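Local structure of ribulose bisphosphate carboxylase (Hyperthermus butylicus DSM 5456, 6HUN) at residues L314-A319 against T348-E353; Y355-E360 against H365-W370. The protein probably catalyses the addition of CO2 and water to ribulose 1,5-bisphosphate, giving two molecules of 3-phosphoglycerate, as a form III Rubisco in archaeal AMP degradation. One frame throughout, in Å; residues are numbered along the deposited sequence.

Contact 1 of 2, residues L314-A319 against T348-E353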
ATOM      1  N   LEU A 314      13.754  -4.092   0.568  1.00 17.87           N
ATOM      2  CA  LEU A 314      13.432  -2.917   1.376  1.00 17.53           C
ATOM      3  C   LEU A 314      12.082  -3.093   2.077  1.00 17.01           C
ATOM      4  O   LEU A 314      11.885  -2.652   3.222  1.00 18.17           O
ATOM      5  CB  LEU A 314      13.507  -1.673   0.475  1.00 18.70           C
ATOM      6  CG  LEU A 314      13.075  -0.319   1.100  1.00 18.90           C
ATOM      7  CD1 LEU A 314      13.972  -0.015   2.290  1.00 20.76           C
ATOM      8  CD2 LEU A 314      13.095   0.866   0.139  1.00 21.12           C
ATOM      9  N   VAL A 315      11.127  -3.742   1.409  1.00 16.57           N
ATOM     10  CA  VAL A 315       9.864  -3.989   2.092  1.00 18.89           C
ATOM     11  C   VAL A 315      10.124  -4.823   3.361  1.00 18.38           C
ATOM     12  O   VAL A 315       9.526  -4.584   4.411  1.00 17.61           O
ATOM     13  CB  VAL A 315       8.915  -4.732   1.140  1.00 19.69           C
ATOM     14  CG1 VAL A 315       7.644  -5.247   1.905  1.00 18.85           C
ATOM     15  CG2 VAL A 315       8.553  -3.841  -0.071  1.00 17.57           C
ATOM     16  N   ALA A 316      10.993  -5.838   3.258  1.00 15.90           N
ATOM     17  CA  ALA A 316      11.324  -6.655   4.426  1.00 16.41           C
ATOM     18  C   ALA A 316      12.024  -5.850   5.518  1.00 23.68           C
ATOM     19  O   ALA A 316      11.720  -5.993   6.719  1.00 20.39           O
ATOM     20  CB  ALA A 316      12.219  -7.876   4.024  1.00 17.17           C
ATOM     21  N   LYS A 317      12.928  -4.961   5.133  1.00 20.36           N
ATOM     22  CA  LYS A 317      13.579  -4.104   6.126  1.00 20.45           C
ATOM     23  C   LYS A 317      12.575  -3.186   6.828  1.00 22.44           C
ATOM     24  O   LYS A 317      12.601  -3.035   8.062  1.00 20.86           O
ATOM     25  CB  LYS A 317      14.666  -3.305   5.394  1.00 30.05           C
ATOM     26  CG  LYS A 317      15.238  -2.195   6.177  1.00 40.06           C
ATOM     27  CD  LYS A 317      16.262  -1.476   5.313  1.00 43.36           C
ATOM     28  CE  LYS A 317      17.617  -1.928   5.647  1.00 36.06           C
ATOM     29  NZ  LYS A 317      18.692  -1.036   5.119  1.00 29.01           N
ATOM     30  N   LEU A 318      11.627  -2.623   6.083  1.00 17.85           N
ATOM     31  CA  LEU A 318      10.631  -1.752   6.735  1.00 18.52           C
ATOM     32  C   LEU A 318       9.711  -2.578   7.638  1.00 17.49           C
ATOM     33  O   LEU A 318       9.276  -2.107   8.677  1.00 20.17           O
ATOM     34  CB  LEU A 318       9.800  -1.015   5.669  1.00 20.69           C
ATOM     35  CG  LEU A 318      10.595  -0.009   4.788  1.00 19.75           C
ATOM     36  CD1 LEU A 318       9.694   0.450   3.601  1.00 18.65           C
ATOM     37  CD2 LEU A 318      10.941   1.186   5.580  1.00 20.89           C
ATOM     38  N   ALA A 319       9.358  -3.798   7.210  1.00 19.95           N
ATOM     39  CA  ALA A 319       8.545  -4.677   8.063  1.00 19.82           C
ATOM     40  C   ALA A 319       9.239  -5.004   9.395  1.00 19.28           C
ATOM     41  O   ALA A 319       8.611  -5.003  10.465  1.00 20.04           O
ATOM     42  CB  ALA A 319       8.249  -5.963   7.294  1.00 20.96           C
ATOM     43  N   THR A 348      16.883 -12.996   3.678  1.00 26.00           N
ATOM     44  CA  THR A 348      17.014 -13.619   5.007  1.00 25.22           C
ATOM     45  C   THR A 348      18.087 -12.909   5.816  1.00 29.57           C
ATOM     46  O   THR A 348      17.912 -12.669   7.017  1.00 29.58           O
ATOM     47  CB  THR A 348      17.374 -15.128   4.911  1.00 32.27           C
ATOM     48  OG1 THR A 348      18.738 -15.272   4.513  1.00 39.89           O
ATOM     49  CG2 THR A 348      16.440 -15.863   3.938  1.00 25.57           C
ATOM     50  N   ARG A 349      19.185 -12.501   5.162  1.00 27.31           N
ATOM     51  CA  ARG A 349      20.217 -11.818   5.935  1.00 29.00           C
ATOM     52  C   ARG A 349      19.721 -10.496   6.476  1.00 28.10           C
ATOM     53  O   ARG A 349      19.978 -10.167   7.637  1.00 29.17           O
ATOM     54  CB  ARG A 349      21.497 -11.576   5.116  1.00 32.45           C
ATOM     55  CG  ARG A 349      22.320 -12.801   4.795  1.00 38.39           C
ATOM     56  CD  ARG A 349      23.525 -12.388   3.908  1.00 48.61           C
ATOM     57  NE  ARG A 349      24.430 -11.534   4.679  1.00 57.34           N
ATOM     58  CZ  ARG A 349      25.084 -10.461   4.224  1.00 57.81           C
ATOM     59  NH1 ARG A 349      25.868  -9.782   5.064  1.00 60.87           N
ATOM     60  NH2 ARG A 349      24.976 -10.066   2.953  1.00 50.11           N
ATOM     61  N   ILE A 350      18.989  -9.726   5.671  1.00 26.47           N
ATOM     62  CA  ILE A 350      18.607  -8.402   6.174  1.00 27.67           C
ATOM     63  C   ILE A 350      17.565  -8.491   7.312  1.00 30.34           C
ATOM     64  O   ILE A 350      17.522  -7.611   8.173  1.00 27.95           O
ATOM     65  CB  ILE A 350      18.117  -7.489   5.032  1.00 26.35           C
ATOM     66  CG1 ILE A 350      18.055  -6.005   5.521  1.00 24.71           C
ATOM     67  CG2 ILE A 350      16.692  -7.913   4.467  1.00 24.09           C
ATOM     68  CD1 ILE A 350      19.465  -5.442   5.913  1.00 27.86           C
ATOM     69  N   VAL A 351      16.728  -9.527   7.363  1.00 27.11           N
ATOM     70  CA  VAL A 351      15.759  -9.614   8.455  1.00 23.70           C
ATOM     71  C   VAL A 351      16.310 -10.331   9.686  1.00 25.82           C
ATOM     72  O   VAL A 351      15.764 -10.138  10.794  1.00 29.16           O
ATOM     73  CB  VAL A 351      14.423 -10.267   8.011  1.00 24.06           C
ATOM     74  CG1 VAL A 351      13.840  -9.533   6.769  1.00 21.56           C
ATOM     75  CG2 VAL A 351      14.596 -11.757   7.683  1.00 25.57           C
ATOM     76  N   ARG A 352      17.396 -11.144   9.556  1.00 27.05           N
ATOM     77  CA  ARG A 352      17.870 -11.887  10.722  1.00 28.98           C
ATOM     78  C   ARG A 352      19.114 -11.290  11.352  1.00 32.44           C
ATOM     79  O   ARG A 352      19.372 -11.558  12.527  1.00 33.93           O
ATOM     80  CB  ARG A 352      18.212 -13.342  10.372  1.00 31.65           C
ATOM     81  CG  ARG A 352      17.005 -14.134   9.982  1.00 34.53           C
ATOM     82  CD  ARG A 352      17.425 -15.625  10.176  1.00 36.98           C
ATOM     83  NE  ARG A 352      18.534 -16.022   9.297  1.00 40.85           N
ATOM     84  CZ  ARG A 352      18.568 -17.184   8.635  1.00 40.30           C
ATOM     85  NH1 ARG A 352      17.534 -18.001   8.709  1.00 35.97           N
ATOM     86  NH2 ARG A 352      19.590 -17.513   7.854  1.00 37.28           N
ATOM     87  N   GLU A 353      19.967 -10.624  10.589  1.00 31.68           N
ATOM     88  CA  GLU A 353      21.281 -10.249  11.111  1.00 34.36           C
ATOM     89  C   GLU A 353      21.251  -9.031  12.022  1.00 36.32           C
ATOM     90  O   GLU A 353      20.372  -8.169  11.944  1.00 34.27           O
ATOM     91  CB  GLU A 353      22.228 -10.006   9.963  1.00 37.60           C
ATOM     92  CG  GLU A 353      22.601 -11.339   9.348  1.00 44.41           C
ATOM     93  CD  GLU A 353      23.665 -11.208   8.309  1.00 55.41           C
ATOM     94  OE1 GLU A 353      23.835 -10.095   7.759  1.00 59.62           O
ATOM     95  OE2 GLU A 353      24.298 -12.223   8.005  1.00 59.90           O
TER
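Ala316 and Lys317 face Ile350 and Val351 across two nearly parallel helical segments, whose axes run 13° apart and come within 9.2 Å of each other, with the CA atoms of Lys317 and Val351 6.4 Å apart. Alanine suits the point of approach because its one methyl lets a branched side chain come close. Ala316 CB points at the other helix and meets Val351 CG1 at 3.6 Å, while Ile350 CG2 stands farther off at 4.5 Å, so that two beta-branched residues in succession border the methyl. Val351 presents CG1 because that methyl lies anti to its own carbonyl carbon (chi1 -54°).

Beside this apolar spot Lys317 serves as a hydrocarbon before it serves as a charge. Its chain leaves the helix extended and bends at chi3 (-99°), bringing CE to 4.0 Å from Ile350 CD1; the two side chains cross at a slant. NZ then reaches on to strand 132-141, where Val140 O accepts its hydrogen bond and Asp139 its salt bridge, so the buried ammonium finds its polar partners just beyond the isoleucine's methyl.

Helices 312-322 and 339-352 are successive members of the outer layer of the closed eight-stranded TIM barrel, with strand 326-328 between them in the chain. Val351 and Arg352 also pack on Pro378 of the next barrel strand, 377-380, and Leu314 turns instead to Val137 and Val140 of strand 132-141.

Contact 2 of 2, residues Y355-E360 against H365-W370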
ATOM      1  N   TYR A 355      23.958  -7.051  12.036  1.00 40.66           N
ATOM      2  CA  TYR A 355      24.792  -6.114  11.294  1.00 41.83           C
ATOM      3  C   TYR A 355      24.869  -6.647   9.866  1.00 42.93           C
ATOM      4  O   TYR A 355      25.640  -7.554   9.581  1.00 41.68           O
ATOM      5  CB  TYR A 355      26.175  -5.960  11.905  1.00 45.72           C
ATOM      6  CG  TYR A 355      26.783  -4.600  11.634  1.00 53.65           C
ATOM      7  CD1 TYR A 355      26.820  -4.078  10.335  1.00 58.16           C
ATOM      8  CD2 TYR A 355      27.308  -3.823  12.668  1.00 60.26           C
ATOM      9  CE1 TYR A 355      27.364  -2.823  10.069  1.00 64.10           C
ATOM     10  CE2 TYR A 355      27.870  -2.570  12.413  1.00 64.84           C
ATOM     11  CZ  TYR A 355      27.893  -2.074  11.113  1.00 69.17           C
ATOM     12  OH  TYR A 355      28.438  -0.826  10.852  1.00 73.41           O
ATOM     13  N   TYR A 356      24.072  -6.069   8.984  1.00 41.39           N
ATOM     14  CA  TYR A 356      24.076  -6.477   7.591  1.00 39.49           C
ATOM     15  C   TYR A 356      25.174  -5.754   6.823  1.00 38.72           C
ATOM     16  O   TYR A 356      25.250  -4.527   6.858  1.00 39.27           O
ATOM     17  CB  TYR A 356      22.708  -6.172   6.943  1.00 34.26           C
ATOM     18  CG  TYR A 356      22.718  -6.461   5.443  1.00 36.90           C
ATOM     19  CD1 TYR A 356      22.964  -5.446   4.513  1.00 36.61           C
ATOM     20  CD2 TYR A 356      22.478  -7.749   4.952  1.00 34.82           C
ATOM     21  CE1 TYR A 356      22.972  -5.702   3.140  1.00 33.95           C
ATOM     22  CE2 TYR A 356      22.506  -8.028   3.595  1.00 33.56           C
ATOM     23  CZ  TYR A 356      22.719  -6.992   2.688  1.00 34.98           C
ATOM     24  OH  TYR A 356      22.775  -7.290   1.358  1.00 34.13           O
ATOM     25  N   ARG A 357      26.005  -6.509   6.102  1.00 40.64           N
ATOM     26  CA  ARG A 357      26.978  -5.911   5.202  1.00 41.87           C
ATOM     27  C   ARG A 357      26.827  -6.534   3.818  1.00 45.42           C
ATOM     28  O   ARG A 357      26.920  -7.768   3.688  1.00 47.40           O
ATOM     29  CB  ARG A 357      28.402  -6.103   5.732  1.00 46.79           C
ATOM     30  CG  ARG A 357      28.641  -5.304   6.988  1.00 49.61           C
ATOM     31  CD  ARG A 357      30.127  -5.321   7.371  1.00 61.57           C
ATOM     32  NE  ARG A 357      30.377  -4.775   8.703  1.00 70.45           N
ATOM     33  CZ  ARG A 357      30.218  -5.461   9.838  1.00 75.35           C
ATOM     34  NH1 ARG A 357      29.783  -6.713   9.791  1.00 73.88           N
ATOM     35  NH2 ARG A 357      30.498  -4.904  11.020  1.00 79.03           N
ATOM     36  N   PRO A 358      26.615  -5.730   2.768  1.00 41.82           N
ATOM     37  CA  PRO A 358      26.614  -6.275   1.399  1.00 44.63           C
ATOM     38  C   PRO A 358      27.934  -6.966   1.041  1.00 42.57           C
ATOM     39  O   PRO A 358      29.020  -6.622   1.538  1.00 45.48           O
ATOM     40  CB  PRO A 358      26.391  -5.029   0.523  1.00 41.16           C
ATOM     41  CG  PRO A 358      25.920  -3.972   1.448  1.00 42.29           C
ATOM     42  CD  PRO A 358      26.510  -4.264   2.767  1.00 45.16           C
ATOM     43  N   LYS A 359      27.846  -7.957   0.157  1.00 42.37           N
ATOM     44  CA  LYS A 359      29.093  -8.564  -0.312  1.00 49.40           C
ATOM     45  C   LYS A 359      29.877  -7.578  -1.171  1.00 47.74           C
ATOM     46  O   LYS A 359      29.341  -6.608  -1.687  1.00 46.82           O
ATOM     47  CB  LYS A 359      28.810  -9.856  -1.072  1.00 59.06           C
ATOM     48  CG  LYS A 359      27.816 -10.727  -0.312  1.00 64.23           C
ATOM     49  CD  LYS A 359      27.969 -12.214  -0.625  1.00 69.12           C
ATOM     50  CE  LYS A 359      26.709 -12.958  -0.215  1.00 70.15           C
ATOM     51  NZ  LYS A 359      25.470 -12.296  -0.803  1.00 71.91           N
ATOM     52  N   GLU A 360      31.184  -7.808  -1.283  1.00 51.04           N
ATOM     53  CA  GLU A 360      32.033  -6.862  -1.999  1.00 59.00           C
ATOM     54  C   GLU A 360      31.526  -6.669  -3.428  1.00 57.02           C
ATOM     55  O   GLU A 360      31.198  -7.634  -4.122  1.00 57.60           O
ATOM     56  CB  GLU A 360      33.490  -7.354  -1.976  1.00 68.53           C
ATOM     57  CG  GLU A 360      34.373  -6.876  -3.147  1.00 79.65           C
ATOM     58  CD  GLU A 360      34.685  -5.363  -3.144  1.00 84.84           C
ATOM     59  OE1 GLU A 360      33.877  -4.557  -2.601  1.00 85.45           O
ATOM     60  OE2 GLU A 360      35.765  -5.001  -3.681  1.00 89.32           O
ATOM     61  N   HIS A 365      22.568  -2.907  -2.438  1.00 36.46           N
ATOM     62  CA  HIS A 365      22.201  -2.936  -1.034  1.00 36.28           C
ATOM     63  C   HIS A 365      23.226  -2.095  -0.284  1.00 34.20           C
ATOM     64  O   HIS A 365      24.343  -1.880  -0.765  1.00 38.57           O
ATOM     65  CB  HIS A 365      22.175  -4.376  -0.434  1.00 31.77           C
ATOM     66  CG  HIS A 365      21.343  -5.344  -1.211  1.00 32.04           C
ATOM     67  ND1 HIS A 365      21.896  -6.306  -2.031  1.00 34.31           N
ATOM     68  CD2 HIS A 365      20.002  -5.512  -1.281  1.00 31.12           C
ATOM     69  CE1 HIS A 365      20.925  -6.999  -2.606  1.00 33.99           C
ATOM     70  NE2 HIS A 365      19.772  -6.556  -2.149  1.00 30.40           N
ATOM     71  N   LEU A 366      22.848  -1.653   0.900  1.00 32.36           N
ATOM     72  CA  LEU A 366      23.706  -0.790   1.714  1.00 34.80           C
ATOM     73  C   LEU A 366      24.038  -1.480   3.020  1.00 35.65           C
ATOM     74  O   LEU A 366      23.318  -2.361   3.476  1.00 34.37           O
ATOM     75  CB  LEU A 366      22.992   0.537   2.019  1.00 37.48           C
ATOM     76  CG  LEU A 366      22.709   1.404   0.786  1.00 37.31           C
ATOM     77  CD1 LEU A 366      21.506   2.328   0.983  1.00 38.60           C
ATOM     78  CD2 LEU A 366      23.929   2.203   0.476  1.00 43.07           C
ATOM     79  N   GLU A 367      25.126  -1.078   3.647  1.00 38.59           N
ATOM     80  CA  GLU A 367      25.437  -1.627   4.963  1.00 39.72           C
ATOM     81  C   GLU A 367      24.385  -1.120   5.952  1.00 38.25           C
ATOM     82  O   GLU A 367      23.916   0.010   5.818  1.00 41.58           O
ATOM     83  CB  GLU A 367      26.872  -1.206   5.318  1.00 48.61           C
ATOM     84  CG  GLU A 367      27.163  -1.027   6.753  1.00 56.38           C
ATOM     85  CD  GLU A 367      28.589  -0.573   6.959  1.00 66.13           C
ATOM     86  OE1 GLU A 367      29.512  -1.114   6.293  1.00 60.23           O
ATOM     87  OE2 GLU A 367      28.774   0.360   7.767  1.00 76.98           O
ATOM     88  N   GLN A 368      23.966  -1.972   6.938  1.00 37.58           N
ATOM     89  CA  GLN A 368      22.899  -1.611   7.881  1.00 36.28           C
ATOM     90  C   GLN A 368      23.120  -2.277   9.249  1.00 40.46           C
ATOM     91  O   GLN A 368      22.826  -3.469   9.408  1.00 36.67           O
ATOM     92  CB  GLN A 368      21.508  -1.975   7.337  1.00 32.85           C
ATOM     93  CG  GLN A 368      20.408  -1.636   8.350  1.00 32.04           C
ATOM     94  CD  GLN A 368      20.197  -0.129   8.458  1.00 35.70           C
ATOM     95  OE1 GLN A 368      19.675   0.500   7.514  1.00 33.25           O
ATOM     96  NE2 GLN A 368      20.571   0.446   9.568  1.00 36.23           N
ATOM     97  N   PRO A 369      23.582  -1.532  10.270  1.00 40.10           N
ATOM     98  CA  PRO A 369      23.506  -2.060  11.645  1.00 50.77           C
ATOM     99  C   PRO A 369      22.072  -2.010  12.157  1.00 45.63           C
ATOM    100  O   PRO A 369      21.265  -1.162  11.769  1.00 43.77           O
ATOM    101  CB  PRO A 369      24.426  -1.123  12.468  1.00 44.85           C
ATOM    102  CG  PRO A 369      24.849   0.014  11.535  1.00 45.48           C
ATOM    103  CD  PRO A 369      23.976  -0.111  10.254  1.00 41.91           C
ATOM    104  N   TRP A 370      21.741  -2.952  13.025  1.00 41.37           N
ATOM    105  CA  TRP A 370      20.372  -3.074  13.522  1.00 39.13           C
ATOM    106  C   TRP A 370      20.342  -2.919  15.036  1.00 42.40           C
ATOM    107  O   TRP A 370      19.604  -3.617  15.739  1.00 38.48           O
ATOM    108  CB  TRP A 370      19.773  -4.422  13.112  1.00 34.71           C
ATOM    109  CG  TRP A 370      19.369  -4.523  11.692  1.00 32.25           C
ATOM    110  CD1 TRP A 370      20.048  -5.111  10.682  1.00 33.77           C
ATOM    111  CD2 TRP A 370      18.147  -4.057  11.149  1.00 30.87           C
ATOM    112  NE1 TRP A 370      19.340  -5.050   9.512  1.00 29.99           N
ATOM    113  CE2 TRP A 370      18.155  -4.391   9.767  1.00 28.29           C
ATOM    114  CE3 TRP A 370      17.062  -3.341  11.680  1.00 36.44           C
ATOM    115  CZ2 TRP A 370      17.117  -4.061   8.926  1.00 26.04           C
ATOM    116  CZ3 TRP A 370      15.997  -3.048  10.809  1.00 29.10           C
ATOM    117  CH2 TRP A 370      16.047  -3.407   9.468  1.00 26.32           C
TER
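Tyr355 lays its ring along Pro369, its antiparallel partner in a non-hydrogen-bonded pair. From CB the side chain swings anti to the backbone N (chi1 -152°), which sets CG near Pro369 CA at 4.1 Å. CE2 lies 3.7 Å from Pro369 CB, which stands over the ring face in a CH-pi contact, and CE1 meets Glu367 CG, which lies at the ring edge, at 3.8 Å. CZ touches Pro369 CG, and at the tip OH gives a weak 3.3 Å hydrogen bond to Glu367 OE2. On the opposite face Arg357 NH2 sits over the ring centre.

The two strands, 355-356 and 368-369, form a short beta hairpin. Proline is tolerated at 369 because this pair asks no N-H of it; the bonds fall on the next pair, Tyr356 N to Gln368 O and Gln368 N to Tyr356 O, both 2.9 Å, the latter nearly straight at 170°. Losing the ring to an alanine at Tyr355 would probably open a gap beside Pro369, free the Arg357 guanidinium to turn and leave Glu367 without its hydroxyl. Beyond the strands, the Pro358 ring presses CG to 3.4 Å from His365 O, while Tyr356 OH, bonded to Glu346, lies beside His365 CB.

Contact 1 is deep, about 7 Å from the centre of the chain, and every residue that touches is buried; contact 2 lies about 17 Å from that centre and is partly exposed. The chemistry follows: between the two helical segments only methyl and methylene groups touch, although Arg320 of helix 312-322 also bonds Ile350 O, whereas backbone bonds, prolines, aromatic rings and an outer glutamate hold the hairpin. Helix 339-352 leads into strand 355-356, and two side chains of contact 1 reach into contact 2. Arg349 NH1 reaches Arg357 O at 2.7 Å, a probable hydrogen bond, and Lys317 NZ similarly meets Gln368 OE1. Trp370 packs on Ile350 and Lys317, so the hairpin also rests on both helices.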